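Local coordinates for protein tartrate dehydrogenase/decarboxylase (PDB 3FLK) that oxidises (+)-tartrate to oxaloglycolate with NAD+, converts meso-tartrate to D-glycerate and oxidatively decarboxylates D-malate to pyruvate, using magnesium or manganese, at residues A[106-111]-A[132-137]; A[187-192]-A[240-245]; A[266-271]-A[278-283]. The protein carries 1 engineered substitution. All coordinates share one frame; numbering follows the deposited sequence.

Contact 1 of 3, residues A[106-111]-A[132-137]; sequences NIRPVR and VVRENT. With OXL (oxalate ion), chain G; SO4 (sulfate ion), chain J.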
loop_
_atom_site.group_PDB
_atom_site.type_symbol
_atom_site.label_atom_id
_atom_site.label_comp_id
_atom_site.label_asym_id
_atom_site.label_seq_id
_atom_site.Cartn_x
_atom_site.Cartn_y
_atom_site.Cartn_z
ATOM N N ASN A 106 -16.114 1.022 -7.651
ATOM C CA ASN A 106 -15.383 2.284 -7.579
ATOM C C ASN A 106 -14.301 2.301 -8.657
ATOM O O ASN A 106 -13.262 1.655 -8.516
ATOM C CB ASN A 106 -14.785 2.494 -6.183
ATOM C CG ASN A 106 -14.422 3.950 -5.905
ATOM O OD1 ASN A 106 -14.213 4.742 -6.820
ATOM N ND2 ASN A 106 -14.354 4.303 -4.630
ATOM N N ILE A 107 -14.574 3.030 -9.738
ATOM C CA ILE A 107 -13.686 3.102 -10.900
ATOM C C ILE A 107 -12.764 4.311 -10.798
ATOM O O ILE A 107 -13.232 5.447 -10.703
ATOM C CB ILE A 107 -14.492 3.185 -12.232
ATOM C CG1 ILE A 107 -15.355 1.934 -12.435
ATOM C CG2 ILE A 107 -13.561 3.399 -13.428
ATOM C CD1 ILE A 107 -14.563 0.662 -12.758
ATOM N N ARG A 108 -11.458 4.059 -10.838
ATOM C CA ARG A 108 -10.456 5.109 -10.671
ATOM C C ARG A 108 -9.328 4.974 -11.706
ATOM O O ARG A 108 -8.384 4.203 -11.503
ATOM C CB ARG A 108 -9.906 5.090 -9.233
ATOM C CG ARG A 108 -10.951 5.440 -8.177
ATOM C CD ARG A 108 -10.462 5.228 -6.746
ATOM N NE ARG A 108 -11.371 5.847 -5.782
ATOM C CZ ARG A 108 -11.051 6.160 -4.525
ATOM N NH1 ARG A 108 -9.836 5.914 -4.053
ATOM N NH2 ARG A 108 -11.955 6.728 -3.738
ATOM N N PRO A 109 -9.432 5.714 -12.832
ATOM C CA PRO A 109 -8.392 5.657 -13.867
ATOM C C PRO A 109 -7.083 6.338 -13.467
ATOM O O PRO A 109 -7.089 7.347 -12.754
ATOM C CB PRO A 109 -9.031 6.383 -15.057
ATOM C CG PRO A 109 -10.043 7.289 -14.453
ATOM C CD PRO A 109 -10.537 6.617 -13.202
ATOM N N VAL A 110 -5.974 5.769 -13.929
ATOM C CA VAL A 110 -4.641 6.298 -13.674
ATOM C C VAL A 110 -3.966 6.532 -15.024
ATOM O O VAL A 110 -3.872 5.614 -15.841
ATOM C CB VAL A 110 -3.798 5.330 -12.801
ATOM C CG1 VAL A 110 -2.395 5.865 -12.592
ATOM C CG2 VAL A 110 -4.476 5.079 -11.456
ATOM N N ARG A 111 -3.502 7.757 -15.257
ATOM C CA ARG A 111 -2.940 8.129 -16.554
ATOM C C ARG A 111 -1.861 9.201 -16.442
ATOM O O ARG A 111 -2.032 10.195 -15.735
ATOM C CB ARG A 111 -4.056 8.617 -17.481
ATOM C CG ARG A 111 -3.665 8.783 -18.951
ATOM C CD ARG A 111 -4.907 8.978 -19.809
ATOM N NE ARG A 111 -5.910 7.954 -19.518
ATOM C CZ ARG A 111 -7.226 8.129 -19.606
ATOM N NH1 ARG A 111 -7.728 9.295 -19.981
ATOM N NH2 ARG A 111 -8.042 7.128 -19.304
ATOM N N VAL A 132 -8.105 1.226 -11.916
ATOM C CA VAL A 132 -8.337 0.500 -10.675
ATOM C C VAL A 132 -9.838 0.293 -10.498
ATOM O O VAL A 132 -10.616 1.248 -10.538
ATOM C CB VAL A 132 -7.734 1.239 -9.455
ATOM C CG1 VAL A 132 -8.095 0.533 -8.143
ATOM C CG2 VAL A 132 -6.222 1.364 -9.605
ATOM N N VAL A 133 -10.229 -0.968 -10.338
ATOM C CA VAL A 133 -11.607 -1.346 -10.060
ATOM C C VAL A 133 -11.641 -1.780 -8.595
ATOM O O VAL A 133 -11.126 -2.843 -8.235
ATOM C CB VAL A 133 -12.092 -2.486 -11.001
ATOM C CG1 VAL A 133 -13.528 -2.886 -10.686
ATOM C CG2 VAL A 133 -11.972 -2.062 -12.468
ATOM N N ARG A 134 -12.229 -0.933 -7.757
ATOM C CA ARG A 134 -12.187 -1.117 -6.309
ATOM C C ARG A 134 -13.552 -1.521 -5.757
ATOM O O ARG A 134 -14.559 -0.861 -6.026
ATOM C CB ARG A 134 -11.689 0.176 -5.646
ATOM C CG ARG A 134 -11.808 0.229 -4.126
ATOM C CD ARG A 134 -11.710 1.665 -3.638
ATOM N NE ARG A 134 -11.827 1.771 -2.185
ATOM C CZ ARG A 134 -11.985 2.913 -1.524
ATOM N NH1 ARG A 134 -12.051 4.064 -2.181
ATOM N NH2 ARG A 134 -12.077 2.905 -0.200
ATOM N N GLU A 135 -13.577 -2.608 -4.985
ATOM C CA GLU A 135 -14.790 -3.028 -4.286
ATOM C C GLU A 135 -15.154 -1.957 -3.259
ATOM O O GLU A 135 -14.303 -1.512 -2.490
ATOM C CB GLU A 135 -14.594 -4.391 -3.613
ATOM C CG GLU A 135 -15.903 -5.141 -3.324
ATOM C CD GLU A 135 -16.767 -4.451 -2.275
ATOM O OE1 GLU A 135 -16.228 -4.069 -1.211
ATOM O OE2 GLU A 135 -17.982 -4.277 -2.519
ATOM N N ASN A 136 -16.424 -1.564 -3.244
ATOM C CA ASN A 136 -16.831 -0.327 -2.584
ATOM C C ASN A 136 -17.873 -0.468 -1.458
ATOM O O ASN A 136 -18.333 0.543 -0.918
ATOM C CB ASN A 136 -17.345 0.641 -3.658
ATOM C CG ASN A 136 -17.059 2.095 -3.339
ATOM O OD1 ASN A 136 -16.036 2.432 -2.738
ATOM N ND2 ASN A 136 -17.956 2.972 -3.772
ATOM N N THR A 137 -18.244 -1.703 -1.102
ATOM C CA THR A 137 -19.338 -1.917 -0.129
ATOM C C THR A 137 -19.035 -2.850 1.054
ATOM O O THR A 137 -19.834 -2.938 1.992
ATOM C CB THR A 137 -20.643 -2.428 -0.806
ATOM O OG1 THR A 137 -20.387 -3.669 -1.475
ATOM C CG2 THR A 137 -21.202 -1.403 -1.794
HETATM C C1 OXL G . -10.474 7.047 1.008
HETATM C C2 OXL G . -10.956 6.813 -0.356
HETATM O O1 OXL G . -9.273 7.370 1.176
HETATM O O2 OXL G . -12.144 6.470 -0.542
HETATM O O3 OXL G . -11.262 6.906 1.971
HETATM O O4 OXL G . -10.153 6.958 -1.308
HETATM S S SO4 J . -11.565 8.479 -19.482
HETATM O O1 SO4 J . -10.918 7.594 -18.517
HETATM O O2 SO4 J . -12.492 7.706 -20.305
HETATM O O3 SO4 J . -12.303 9.525 -18.783
HETATM O O4 SO4 J . -10.546 9.079 -20.340
#
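N106, I107 and R108 pair with R134, V133 and V132 on two antiparallel strand segments whose axes approach to 4.8 Å at 155°. N106–R134 and R108–V132 are hydrogen-bonded pairs, each closed by two N-H···O bonds; I107–V133 between them is a non-hydrogen-bonded pair. The side chains of I107 and V133 lie side by side, CD1 against CG2 at 3.8 Å; beta-branched as suits a strand, they give helix 165-181 an apolar surface to pack on. N106, R108, V132 and R134 share the other face. There the amide of N106 works at both ends: OD1 takes R108 NE at 3.2 Å, while ND2 donates an N-H to N136 OD1 at 3.1 Å, approaching from above that carbonyl plane. N136 is itself fixed through ND2 by N269 and the backbone of Q103. These are central strands of the mixed sheet of the isocitrate/isopropylmalate dehydrogenase family, and R108 and R134 reach from this face into the oxalate pocket. Long, extended arginines suit it, bringing two of the positive groups around the anion; R98 and the second subunit's K192 bind it too. R134 NH1 sits over the rim of one face of the R108 guanidinium, 3.1 Å from R108 NH2, with the planes 69° apart. Oxalate probably offsets this repulsion: R134 NH1 reaches its O2 at 2.9 Å in a nearly straight bond (170°), and R108 NH1 binds O4 at 3.0 Å. S252 also holds R108 NH1, while the carbonyl of N245 takes R134 NE. Further along, R111 NH1 binds O4 of a sulfate at 2.8 Å.

Contact 2 of 3, residues A[187-192]-A[240-245]; sequences VTSATK and VVVASN. With OXL (oxalate ion), chain O.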
loop_
_atom_site.group_PDB
_atom_site.type_symbol
_atom_site.label_atom_id
_atom_site.label_comp_id
_atom_site.label_asym_id
_atom_site.label_seq_id
_atom_site.Cartn_x
_atom_site.Cartn_y
_atom_site.Cartn_z
ATOM N N VAL A 187 -6.354 -8.576 -16.609
ATOM C CA VAL A 187 -6.772 -8.254 -15.241
ATOM C C VAL A 187 -5.683 -8.645 -14.247
ATOM O O VAL A 187 -5.205 -9.781 -14.255
ATOM C CB VAL A 187 -8.098 -8.974 -14.847
ATOM C CG1 VAL A 187 -8.394 -8.817 -13.354
ATOM C CG2 VAL A 187 -9.261 -8.456 -15.654
ATOM N N THR A 188 -5.295 -7.694 -13.397
ATOM C CA THR A 188 -4.444 -7.987 -12.246
ATOM C C THR A 188 -5.297 -7.931 -10.983
ATOM O O THR A 188 -6.002 -6.952 -10.744
ATOM C CB THR A 188 -3.257 -6.999 -12.129
ATOM O OG1 THR A 188 -2.469 -7.060 -13.320
ATOM C CG2 THR A 188 -2.371 -7.339 -10.930
ATOM N N SER A 189 -5.244 -9.002 -10.196
ATOM C CA SER A 189 -5.971 -9.075 -8.938
ATOM C C SER A 189 -5.027 -8.785 -7.775
ATOM O O SER A 189 -4.002 -9.451 -7.624
ATOM C CB SER A 189 -6.604 -10.460 -8.774
ATOM O OG SER A 189 -7.438 -10.500 -7.627
ATOM N N ALA A 190 -5.369 -7.783 -6.967
ATOM C CA ALA A 190 -4.612 -7.492 -5.751
ATOM C C ALA A 190 -4.992 -8.490 -4.665
ATOM O O ALA A 190 -6.175 -8.689 -4.381
ATOM C CB ALA A 190 -4.866 -6.062 -5.279
ATOM N N THR A 191 -3.986 -9.114 -4.062
ATOM C CA THR A 191 -4.223 -10.102 -3.012
ATOM C C THR A 191 -3.214 -10.005 -1.857
ATOM O O THR A 191 -2.277 -9.212 -1.906
ATOM C CB THR A 191 -4.285 -11.551 -3.603
ATOM O OG1 THR A 191 -4.766 -12.464 -2.606
ATOM C CG2 THR A 191 -2.925 -12.015 -4.100
ATOM N N LYS A 192 -3.444 -10.790 -0.807
ATOM C CA LYS A 192 -2.457 -11.008 0.255
ATOM C C LYS A 192 -2.773 -12.335 0.932
ATOM O O LYS A 192 -3.005 -12.403 2.142
ATOM C CB LYS A 192 -2.425 -9.849 1.265
ATOM C CG LYS A 192 -1.064 -9.668 1.957
ATOM C CD LYS A 192 0.079 -9.707 0.939
ATOM C CE LYS A 192 1.405 -9.244 1.513
ATOM N NZ LYS A 192 2.078 -10.275 2.352
ATOM N N VAL A 240 -6.164 -3.414 -16.234
ATOM C CA VAL A 240 -7.261 -3.424 -15.266
ATOM C C VAL A 240 -6.746 -4.040 -13.968
ATOM O O VAL A 240 -6.244 -5.167 -13.968
ATOM C CB VAL A 240 -8.498 -4.207 -15.781
ATOM C CG1 VAL A 240 -9.584 -4.293 -14.709
ATOM C CG2 VAL A 240 -9.060 -3.562 -17.042
ATOM N N VAL A 241 -6.846 -3.285 -12.878
ATOM C CA VAL A 241 -6.435 -3.763 -11.560
ATOM C C VAL A 241 -7.660 -3.842 -10.652
ATOM O O VAL A 241 -8.294 -2.826 -10.357
ATOM C CB VAL A 241 -5.330 -2.872 -10.926
ATOM C CG1 VAL A 241 -4.847 -3.461 -9.602
ATOM C CG2 VAL A 241 -4.151 -2.704 -11.884
ATOM N N VAL A 242 -7.999 -5.058 -10.230
ATOM C CA VAL A 242 -9.149 -5.283 -9.361
ATOM C C VAL A 242 -8.677 -5.551 -7.929
ATOM O O VAL A 242 -7.711 -6.287 -7.707
ATOM C CB VAL A 242 -10.094 -6.403 -9.913
ATOM C CG1 VAL A 242 -9.401 -7.772 -9.947
ATOM C CG2 VAL A 242 -11.411 -6.458 -9.130
ATOM N N ALA A 243 -9.350 -4.929 -6.965
ATOM C CA ALA A 243 -8.892 -4.942 -5.577
ATOM C C ALA A 243 -10.032 -4.771 -4.582
ATOM O O ALA A 243 -11.104 -4.268 -4.928
ATOM C CB ALA A 243 -7.832 -3.854 -5.365
ATOM N N SER A 244 -9.785 -5.196 -3.344
ATOM C CA SER A 244 -10.707 -4.991 -2.226
ATOM C C SER A 244 -10.789 -3.507 -1.851
ATOM O O SER A 244 -10.039 -2.682 -2.382
ATOM C CB SER A 244 -10.226 -5.787 -1.012
ATOM O OG SER A 244 -9.008 -5.239 -0.526
ATOM N N ASN A 245 -11.686 -3.186 -0.921
ATOM C CA ASN A 245 -11.912 -1.811 -0.461
ATOM C C ASN A 245 -10.628 -1.094 -0.046
ATOM O O ASN A 245 -10.338 0.007 -0.531
ATOM C CB ASN A 245 -12.920 -1.804 0.695
ATOM C CG ASN A 245 -13.870 -0.620 0.647
ATOM O OD1 ASN A 245 -13.518 0.469 0.185
ATOM N ND2 ASN A 245 -15.088 -0.828 1.136
HETATM C C1 OXL O . 6.439 -10.090 4.637
HETATM C C2 OXL O . 5.416 -10.747 3.816
HETATM O O1 OXL O . 7.161 -9.212 4.104
HETATM O O2 OXL O . 4.763 -11.710 4.284
HETATM O O3 OXL O . 6.569 -10.411 5.839
HETATM O O4 OXL O . 5.220 -10.317 2.655
HETATM O O HOH W 1 -3.617 -5.317 -15.151
HETATM O O HOH W 2 -8.095 -7.380 -2.971
#
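T188 and A190 are joined to V240 and V242 through flat backbone peptides, hydrogen-bonded from strand to strand: T188 N binds V240 O at 2.8 Å, V242 N binds T188 O, and A190 N binds V242 O. On one face of the sheet stand V187, S189, V240 and V242; on the other stand T188 and V241. The axes of the two strand segments run parallel to within 26°. V242 has CG1 between its own N and carbonyl carbon (chi1 64°), and this methyl touches V187 CG1 at 3.7 Å. Helix 165-181 covers the valine face, while helix 224-233 packs on T188 and A190. Beta-branched valines suit such a buried strand pair between helices, and the small A190 and A243 let their CB atoms come within 3.7 Å. T188 keeps its hydroxyl useful in the interior: OG1 accepts from a water at 2.8 Å that also donates to V240 O, and it bonds to D220. S189 OG accepts from W203 NE1. This is the parallel part of the mixed sheet, built of beta-alpha-beta crossovers: helix 199-211 leads to strand 218-223, and helix 224-233 to strand 240-243. Beyond the paired region the strands separate, and a second water bridges A190 O to S244 N. S244 is the N-cap of helix 245-258, its OG weakly bonded to F247 N. K192, bent at chi2 and again at chi4 (78°), which sets NZ, has NZ 3.2 Å from O4 of an oxalate in the pocket of the second subunit, where NZ also forms a salt bridge with D249 of that subunit.

Contact 3 of 3, residues A[266-271]-A[278-283]; sequences PSANLN and SLFEPV. With NAI (1,4-dihydronicotinamide adenine dinucleotide), chain F.
S267 and N269 face E281 and L279 as hydrogen-bonded pairs of an antiparallel hairpin. E281 N gives a nearly straight bond to S267 O at 3.1 Å; the return bond, S267 N to E281 O, is bent and weak although only 2.8 Å long, and E281 O also takes the hydroxyl of S304. In the next pair N269 N meets L279 O at 2.7 Å and L279 N meets N269 O at 2.9 Å. Next to this pair, the S278 side chain supplies the acceptor for N271 N: its OG, beside its own N (chi1 -67°), takes that N-H at 3.0 Å and donates to a water that in turn donates to N271 O. A small hydroxyl fits here because it can do both. N271 needs both halves of its amide, OD1 accepting from N275 N and F276 N and ND2 donating to D102 O. N269 OD1 is likewise doubly satisfied, by N136 ND2 and R98 NE, while its ND2 makes a weak bond of 3.3 Å to E281 OE2 and donates to a water. On the other face, the F280 ring packs obliquely against A268 and L270, CE1 reaching A268 CB at 3.6 Å, where an alanine leaves room for the ring. E281 starts from the crowded position (chi1 65°) and then extends, and OE1 accepts the carboxamide N7N of the bound dinucleotide at 3.0 Å. A glutamate suits the spot because its two oxygens can accept from several donors, R98 on OE2 through a salt bridge and N7N on OE1 among them. The arrangement is a central-sheet beta hairpin whose second strand brings E281, and the loop after it V283, to the nicotinamide end of the NADH site in this member of the isocitrate/isopropylmalate dehydrogenase family.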
loop_
_atom_site.group_PDB
_atom_site.type_symbol
_atom_site.label_atom_id
_atom_site.label_comp_id
_atom_site.label_asym_id
_atom_site.label_seq_id
_atom_site.Cartn_x
_atom_site.Cartn_y
_atom_site.Cartn_z
ATOM N N PRO A 266 -9.661 11.039 -10.805
ATOM C CA PRO A 266 -11.097 11.031 -10.576
ATOM C C PRO A 266 -11.601 9.678 -10.069
ATOM O O PRO A 266 -10.871 8.684 -10.116
ATOM C CB PRO A 266 -11.647 11.285 -11.975
ATOM C CG PRO A 266 -10.704 10.545 -12.856
ATOM C CD PRO A 266 -9.341 10.608 -12.180
ATOM N N SER A 267 -12.845 9.646 -9.603
ATOM C CA SER A 267 -13.470 8.387 -9.214
ATOM C C SER A 267 -14.969 8.360 -9.487
ATOM O O SER A 267 -15.680 9.349 -9.263
ATOM C CB SER A 267 -13.182 8.052 -7.751
ATOM O OG SER A 267 -14.057 8.733 -6.882
ATOM N N ALA A 268 -15.429 7.219 -9.987
ATOM C CA ALA A 268 -16.841 6.977 -10.227
ATOM C C ALA A 268 -17.322 5.877 -9.281
ATOM O O ALA A 268 -16.858 4.738 -9.365
ATOM C CB ALA A 268 -17.061 6.575 -11.678
ATOM N N ASN A 269 -18.225 6.238 -8.372
ATOM C CA ASN A 269 -18.855 5.285 -7.461
ATOM C C ASN A 269 -20.177 4.842 -8.071
ATOM O O ASN A 269 -21.209 5.493 -7.894
ATOM C CB ASN A 269 -19.090 5.904 -6.077
ATOM C CG ASN A 269 -17.800 6.299 -5.378
ATOM O OD1 ASN A 269 -17.408 5.680 -4.392
ATOM N ND2 ASN A 269 -17.144 7.343 -5.875
ATOM N N LEU A 270 -20.130 3.731 -8.798
ATOM C CA LEU A 270 -21.232 3.324 -9.656
ATOM C C LEU A 270 -22.141 2.272 -9.044
ATOM O O LEU A 270 -21.678 1.278 -8.474
ATOM C CB LEU A 270 -20.708 2.804 -11.001
ATOM C CG LEU A 270 -19.853 3.705 -11.899
ATOM C CD1 LEU A 270 -19.524 2.969 -13.185
ATOM C CD2 LEU A 270 -20.539 5.038 -12.203
ATOM N N ASN A 271 -23.441 2.520 -9.171
ATOM C CA ASN A 271 -24.459 1.491 -9.048
ATOM C C ASN A 271 -24.877 1.136 -10.481
ATOM O O ASN A 271 -25.758 1.786 -11.045
ATOM C CB ASN A 271 -25.644 2.006 -8.222
ATOM C CG ASN A 271 -26.786 1.000 -8.130
ATOM O OD1 ASN A 271 -27.889 1.255 -8.615
ATOM N ND2 ASN A 271 -26.526 -0.145 -7.510
ATOM N N SER A 278 -25.641 7.197 -8.847
ATOM C CA SER A 278 -24.212 6.988 -8.675
ATOM C C SER A 278 -23.561 8.280 -8.178
ATOM O O SER A 278 -24.162 9.356 -8.256
ATOM C CB SER A 278 -23.577 6.517 -9.983
ATOM O OG SER A 278 -24.047 5.226 -10.337
ATOM N N LEU A 279 -22.342 8.165 -7.659
ATOM C CA LEU A 279 -21.641 9.299 -7.069
ATOM C C LEU A 279 -20.289 9.521 -7.737
ATOM O O LEU A 279 -19.522 8.580 -7.952
ATOM C CB LEU A 279 -21.479 9.105 -5.557
ATOM C CG LEU A 279 -20.855 10.243 -4.739
ATOM C CD1 LEU A 279 -21.472 10.298 -3.358
ATOM C CD2 LEU A 279 -19.343 10.099 -4.643
ATOM N N PHE A 280 -20.006 10.778 -8.056
ATOM C CA PHE A 280 -18.782 11.132 -8.760
ATOM C C PHE A 280 -18.002 12.167 -7.957
ATOM O O PHE A 280 -18.543 13.197 -7.550
ATOM C CB PHE A 280 -19.102 11.602 -10.185
ATOM C CG PHE A 280 -19.821 10.561 -11.009
ATOM C CD1 PHE A 280 -19.114 9.708 -11.849
ATOM C CD2 PHE A 280 -21.205 10.409 -10.915
ATOM C CE1 PHE A 280 -19.776 8.730 -12.597
ATOM C CE2 PHE A 280 -21.872 9.438 -11.655
ATOM C CZ PHE A 280 -21.157 8.599 -12.497
ATOM N N GLU A 281 -16.729 11.857 -7.717
ATOM C CA GLU A 281 -15.888 12.607 -6.794
ATOM C C GLU A 281 -14.416 12.434 -7.158
ATOM O O GLU A 281 -14.050 11.459 -7.819
ATOM C CB GLU A 281 -16.117 12.124 -5.350
ATOM C CG GLU A 281 -15.686 10.675 -5.112
ATOM C CD GLU A 281 -15.625 10.270 -3.650
ATOM O OE1 GLU A 281 -15.447 11.137 -2.769
ATOM O OE2 GLU A 281 -15.749 9.057 -3.383
ATOM N N PRO A 282 -13.560 13.382 -6.737
ATOM C CA PRO A 282 -12.128 13.120 -6.829
ATOM C C PRO A 282 -11.680 12.008 -5.881
ATOM O O PRO A 282 -12.360 11.718 -4.892
ATOM C CB PRO A 282 -11.496 14.450 -6.416
ATOM C CG PRO A 282 -12.542 15.183 -5.676
ATOM C CD PRO A 282 -13.854 14.727 -6.209
ATOM N N VAL A 283 -10.548 11.385 -6.195
ATOM C CA VAL A 283 -9.910 10.445 -5.279
ATOM C C VAL A 283 -9.469 11.167 -3.994
ATOM O O VAL A 283 -9.635 10.640 -2.891
ATOM C CB VAL A 283 -8.707 9.716 -5.938
ATOM C CG1 VAL A 283 -7.943 8.881 -4.911
ATOM C CG2 VAL A 283 -9.177 8.826 -7.085
HETATM P PA NAI F . -5.969 14.405 1.186
HETATM O O1A NAI F . -6.222 13.769 -0.127
HETATM O O2A NAI F . -7.016 15.379 1.543
HETATM O O5B NAI F . -4.554 15.152 1.142
HETATM C C5B NAI F . -3.330 14.463 1.017
HETATM C C4B NAI F . -2.259 15.393 0.457
HETATM O O4B NAI F . -2.500 15.627 -0.918
HETATM C C3B NAI F . -2.253 16.747 1.152
HETATM O O3B NAI F . -0.916 17.147 1.334
HETATM C C2B NAI F . -2.964 17.661 0.174
HETATM O O2B NAI F . -2.478 18.983 0.226
HETATM C C1B NAI F . -2.709 17.007 -1.174
HETATM N N9A NAI F . -3.849 17.197 -2.086
HETATM C C8A NAI F . -5.061 16.555 -2.041
HETATM N N7A NAI F . -5.823 17.018 -3.055
HETATM C C5A NAI F . -5.124 17.940 -3.744
HETATM C C6A NAI F . -5.431 18.714 -4.859
HETATM N N6A NAI F . -6.615 18.600 -5.454
HETATM N N1A NAI F . -4.486 19.594 -5.349
HETATM C C2A NAI F . -3.253 19.710 -4.743
HETATM N N3A NAI F . -2.959 18.930 -3.640
HETATM C C4A NAI F . -3.878 18.066 -3.145
HETATM O O3 NAI F . -5.835 13.206 2.265
HETATM P PN NAI F . -5.448 13.307 3.829
HETATM O O1N NAI F . -4.589 14.481 4.091
HETATM O O2N NAI F . -4.925 11.972 4.202
HETATM O O5D NAI F . -6.867 13.502 4.547
HETATM C C5D NAI F . -7.434 14.778 4.764
HETATM C C4D NAI F . -8.915 14.637 5.117
HETATM O O4D NAI F . -9.644 14.212 3.982
HETATM C C3D NAI F . -9.187 13.610 6.208
HETATM O O3D NAI F . -10.208 14.127 7.026
HETATM C C2D NAI F . -9.693 12.391 5.459
HETATM O O2D NAI F . -10.577 11.613 6.231
HETATM C C1D NAI F . -10.391 13.040 4.273
HETATM N N1N NAI F . -10.502 12.209 3.058
HETATM C C2N NAI F . -11.731 12.132 2.465
HETATM C C3N NAI F . -11.912 11.390 1.303
HETATM C C7N NAI F . -13.192 11.544 0.532
HETATM O O7N NAI F . -14.143 12.501 0.946
HETATM N N7N NAI F . -13.410 10.771 -0.531
HETATM C C4N NAI F . -10.820 10.724 0.747
HETATM C C5N NAI F . -9.567 10.810 1.353
HETATM C C6N NAI F . -9.416 11.563 2.517
HETATM O O HOH W 3 -14.259 7.538 -4.713
HETATM O O HOH W 4 -26.656 4.511 -10.863
#

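Overall arrangement
From the N terminus, contact 1 comes first, bringing segment 132-137 back onto 106-111 after twenty residues. Contact 2 then closes a much longer excursion, 47 residues, and contact 3 closes a hairpin with only six residues between its segments. The three follow in series, none nesting or crossing. In space, however, they join six consecutive strands of one mixed sheet, with contact 1 between the others: I107 N probably bonds to A268 O of contact 3, and V133 N to V241 O of contact 2. Contacts 2 and 3, centres about 18 Å apart, do not touch. They run from the nicotinamide-site hairpin, past the oxalate-binding arginines, to the strand leading into K192, which reaches the second subunit's oxalate.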